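Local coordinates for sugar ABC transporter, sugar-binding protein (Streptococcus pneumoniae, PDB 2HEU) that probably captures a sugar such as raffinose outside the cell and delivers it to its ABC transporter, at residues Glu22-Lys27 with Pro56-Val61. Numbering follows the deposited sequence.
Sequences EYFNQK and PNAGEV
Phe24 drives the far end of its ring against Ala58 in the first turn of helix 58-67. Phe24 CG stands anti to the backbone N (chi1 -175°), which sends the ring out from strand 19-24 toward the helix. Phe24 CZ lies 3.9 Å from Ala58 CB and 3.4 Å from Ala58 O, and that carbonyl oxygen sits in the plane of the ring, where the slightly positive C-H edge faces it. Beside this, Val61 CG1 reaches the same rim, 4.2 Å from Phe24 CE1. Leu62 and Arg65 of the helix, Val53 and Pro72 continue the packing around the ring, and Ala58 and Phe24 are both buried.

The side of Gln26 and Gly59 is looser and partly exposed. Gln26 CG, anti to the carbonyl carbon, lies 4.0 Å from Ala58 CB, and the chain extended beyond it carries Gln26 OE1 to 3.7 Å from Gly59 N, too far for a hydrogen bond, whereas Gln26 NE2 is bonded to the backbone oxygen of Asn76. The Asn25 CB bond points away from the helix, and Asn25 OD1 accepts from Lys27 N at 3.1 Å in an Asx turn, the donor lying above the carbonyl plane.

Helix 58-67 thus packs against strand 19-24 in the alpha/beta lobe built on the mixed sheet of a periplasmic-binding-protein fold; the two segments meet by van der Waals packing and a weak edge-on C-H to carbonyl approach, without a conventional hydrogen bond between them.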
ATOM      1  N   GLU A  22     -13.940  -5.182 -21.860  1.00 12.30           N
ATOM      2  CA  GLU A  22     -13.902  -5.739 -20.525  1.00 11.75           C
ATOM      3  C   GLU A  22     -12.986  -4.944 -19.636  1.00 11.28           C
ATOM      4  O   GLU A  22     -11.874  -4.611 -20.011  1.00 12.59           O
ATOM      5  CB  GLU A  22     -13.349  -7.156 -20.557  1.00 13.45           C
ATOM      6  CG  GLU A  22     -13.246  -7.799 -19.200  1.00 16.00           C
ATOM      7  CD  GLU A  22     -12.736  -9.165 -19.119  1.00 18.59           C
ATOM      8  OE1 GLU A  22     -12.631  -9.821 -20.191  1.00 33.71           O
ATOM      9  OE2 GLU A  22     -12.429  -9.696 -18.044  1.00 20.36           O
ATOM     10  N   TYR A  23     -13.479  -4.627 -18.443  1.00 11.03           N
ATOM     11  CA  TYR A  23     -12.671  -4.064 -17.328  1.00 10.84           C
ATOM     12  C   TYR A  23     -12.573  -5.167 -16.295  1.00 10.27           C
ATOM     13  O   TYR A  23     -13.572  -5.537 -15.644  1.00 11.48           O
ATOM     14  CB  TYR A  23     -13.288  -2.791 -16.752  1.00 10.60           C
ATOM     15  CG  TYR A  23     -12.622  -2.420 -15.467  1.00 10.42           C
ATOM     16  CD1 TYR A  23     -11.253  -2.337 -15.354  1.00 10.57           C
ATOM     17  CD2 TYR A  23     -13.366  -2.234 -14.303  1.00 10.58           C
ATOM     18  CE1 TYR A  23     -10.656  -2.087 -14.122  1.00 10.07           C
ATOM     19  CE2 TYR A  23     -12.751  -1.984 -13.084  1.00 10.67           C
ATOM     20  CZ  TYR A  23     -11.390  -1.935 -13.004  1.00  9.79           C
ATOM     21  OH  TYR A  23     -10.748  -1.760 -11.790  1.00 10.57           O
ATOM     22  N   PHE A  24     -11.348  -5.686 -16.123  1.00 11.20           N
ATOM     23  CA  PHE A  24     -11.099  -6.774 -15.145  1.00 10.60           C
ATOM     24  C   PHE A  24     -10.713  -6.123 -13.802  1.00 10.39           C
ATOM     25  O   PHE A  24      -9.625  -5.599 -13.647  1.00 10.91           O
ATOM     26  CB  PHE A  24      -9.983  -7.683 -15.661  1.00 11.00           C
ATOM     27  CG  PHE A  24      -9.725  -8.881 -14.820  1.00 11.00           C
ATOM     28  CD1 PHE A  24     -10.406 -10.097 -15.024  1.00 12.91           C
ATOM     29  CD2 PHE A  24      -8.783  -8.846 -13.779  1.00 11.39           C
ATOM     30  CE1 PHE A  24     -10.125 -11.252 -14.257  1.00 12.97           C
ATOM     31  CE2 PHE A  24      -8.523  -9.974 -13.053  1.00 12.70           C
ATOM     32  CZ  PHE A  24      -9.195 -11.143 -13.296  1.00 13.39           C
ATOM     33  N   ASN A  25     -11.675  -6.107 -12.884  1.00 10.33           N
ATOM     34  CA  ASN A  25     -11.501  -5.400 -11.620  1.00 10.41           C
ATOM     35  C   ASN A  25     -10.905  -6.300 -10.553  1.00  9.96           C
ATOM     36  O   ASN A  25     -11.269  -7.479 -10.447  1.00 11.52           O
ATOM     37  CB  ASN A  25     -12.896  -4.984 -11.170  1.00 10.38           C
ATOM     38  CG  ASN A  25     -12.843  -4.091  -9.941  1.00 10.96           C
ATOM     39  OD1 ASN A  25     -12.020  -3.167  -9.836  1.00 11.22           O
ATOM     40  ND2 ASN A  25     -13.789  -4.279  -9.043  1.00 11.90           N
ATOM     41  N   GLN A  26     -10.082  -5.736  -9.697  1.00 10.94           N
ATOM     42  CA  GLN A  26      -9.612  -6.428  -8.480  1.00 11.11           C
ATOM     43  C   GLN A  26     -10.106  -5.681  -7.205  1.00 12.27           C
ATOM     44  O   GLN A  26      -9.963  -6.220  -6.118  1.00 13.60           O
ATOM     45  CB  GLN A  26      -8.133  -6.680  -8.418  1.00 11.18           C
ATOM     46  CG  GLN A  26      -7.690  -7.593  -9.568  1.00 13.27           C
ATOM     47  CD  GLN A  26      -6.360  -8.180  -9.365  1.00 13.93           C
ATOM     48  OE1 GLN A  26      -6.172  -8.985  -8.375  1.00 16.95           O
ATOM     49  NE2 GLN A  26      -5.440  -7.916 -10.237  1.00 16.88           N
ATOM     50  N   LYS A  27     -10.733  -4.510  -7.305  0.50 11.46           N
ATOM     51  CA  LYS A  27     -11.151  -3.817  -6.095  0.50 12.24           C
ATOM     52  C   LYS A  27     -12.624  -4.141  -5.873  0.50 12.26           C
ATOM     53  O   LYS A  27     -13.540  -3.362  -6.155  0.50 12.55           O
ATOM     54  CB  LYS A  27     -10.923  -2.347  -6.305  0.50 13.37           C
ATOM     55  CG  LYS A  27     -11.122  -1.512  -5.077  0.50 13.17           C
ATOM     56  CD  LYS A  27      -9.966  -1.476  -4.074  0.50 12.23           C
ATOM     57  CE  LYS A  27     -10.288  -0.672  -2.830  0.50 13.20           C
ATOM     58  NZ  LYS A  27      -9.193  -0.832  -1.855  0.50 15.39           N
ATOM     59  N   PRO A  56     -13.579 -14.439  -8.169  1.00 17.04           N
ATOM     60  CA  PRO A  56     -12.728 -14.832  -7.017  1.00 18.13           C
ATOM     61  C   PRO A  56     -11.379 -15.250  -7.485  1.00 16.15           C
ATOM     62  O   PRO A  56     -11.186 -15.624  -8.631  1.00 16.97           O
ATOM     63  CB  PRO A  56     -13.466 -15.970  -6.362  1.00 21.13           C
ATOM     64  CG  PRO A  56     -14.712 -16.105  -7.085  1.00 20.56           C
ATOM     65  CD  PRO A  56     -14.765 -15.292  -8.292  1.00 18.73           C
ATOM     66  N   ASN A  57     -10.385 -15.151  -6.618  0.50 15.87           N
ATOM     67  CA  ASN A  57      -9.011 -15.498  -6.977  0.50 15.94           C
ATOM     68  C   ASN A  57      -8.529 -14.731  -8.189  0.50 14.48           C
ATOM     69  O   ASN A  57      -7.778 -15.253  -9.048  0.50 14.91           O
ATOM     70  CB  ASN A  57      -8.860 -17.016  -7.161  0.50 18.29           C
ATOM     71  CG  ASN A  57      -9.363 -17.774  -5.970  0.50 18.59           C
ATOM     72  OD1 ASN A  57     -10.091 -18.760  -6.105  0.50 28.77           O
ATOM     73  ND2 ASN A  57      -8.961 -17.324  -4.787  0.50 19.72           N
ATOM     74  N   ALA A  58      -8.860 -13.449  -8.223  1.00 14.54           N
ATOM     75  CA  ALA A  58      -8.689 -12.703  -9.492  1.00 13.66           C
ATOM     76  C   ALA A  58      -7.258 -12.685  -9.943  1.00 13.34           C
ATOM     77  O   ALA A  58      -7.006 -12.661 -11.138  1.00 14.14           O
ATOM     78  CB  ALA A  58      -9.284 -11.305  -9.374  1.00 14.46           C
ATOM     79  N   GLY A  59      -6.294 -12.622  -9.015  1.00 14.77           N
ATOM     80  CA  GLY A  59      -4.862 -12.625  -9.461  1.00 15.55           C
ATOM     81  C   GLY A  59      -4.486 -13.921 -10.129  1.00 15.74           C
ATOM     82  O   GLY A  59      -3.754 -13.893 -11.111  1.00 17.09           O
ATOM     83  N   GLU A  60      -4.961 -15.044  -9.690  1.00 15.35           N
ATOM     84  CA  GLU A  60      -4.656 -16.352 -10.307  1.00 15.77           C
ATOM     85  C   GLU A  60      -5.379 -16.455 -11.611  1.00 15.40           C
ATOM     86  O   GLU A  60      -4.844 -16.983 -12.576  1.00 15.94           O
ATOM     87  CB  GLU A  60      -4.950 -17.497  -9.408  1.00 17.55           C
ATOM     88  CG  GLU A  60      -4.067 -17.490  -8.204  1.00 21.55           C
ATOM     89  CD  GLU A  60      -2.605 -17.636  -8.609  1.00 25.69           C
ATOM     90  OE1 GLU A  60      -2.215 -18.498  -9.509  1.00 29.21           O
ATOM     91  OE2 GLU A  60      -1.849 -16.823  -8.132  1.00 25.81           O
ATOM     92  N   VAL A  61      -6.664 -15.999 -11.636  1.00 14.59           N
ATOM     93  CA  VAL A  61      -7.436 -16.051 -12.892  1.00 14.34           C
ATOM     94  C   VAL A  61      -6.687 -15.192 -13.931  1.00 14.71           C
ATOM     95  O   VAL A  61      -6.584 -15.572 -15.093  1.00 15.27           O
ATOM     96  CB  VAL A  61      -8.887 -15.600 -12.665  1.00 14.51           C
ATOM     97  CG1 VAL A  61      -9.567 -15.418 -14.013  1.00 16.37           C
ATOM     98  CG2 VAL A  61      -9.640 -16.650 -11.768  1.00 16.52           C
TER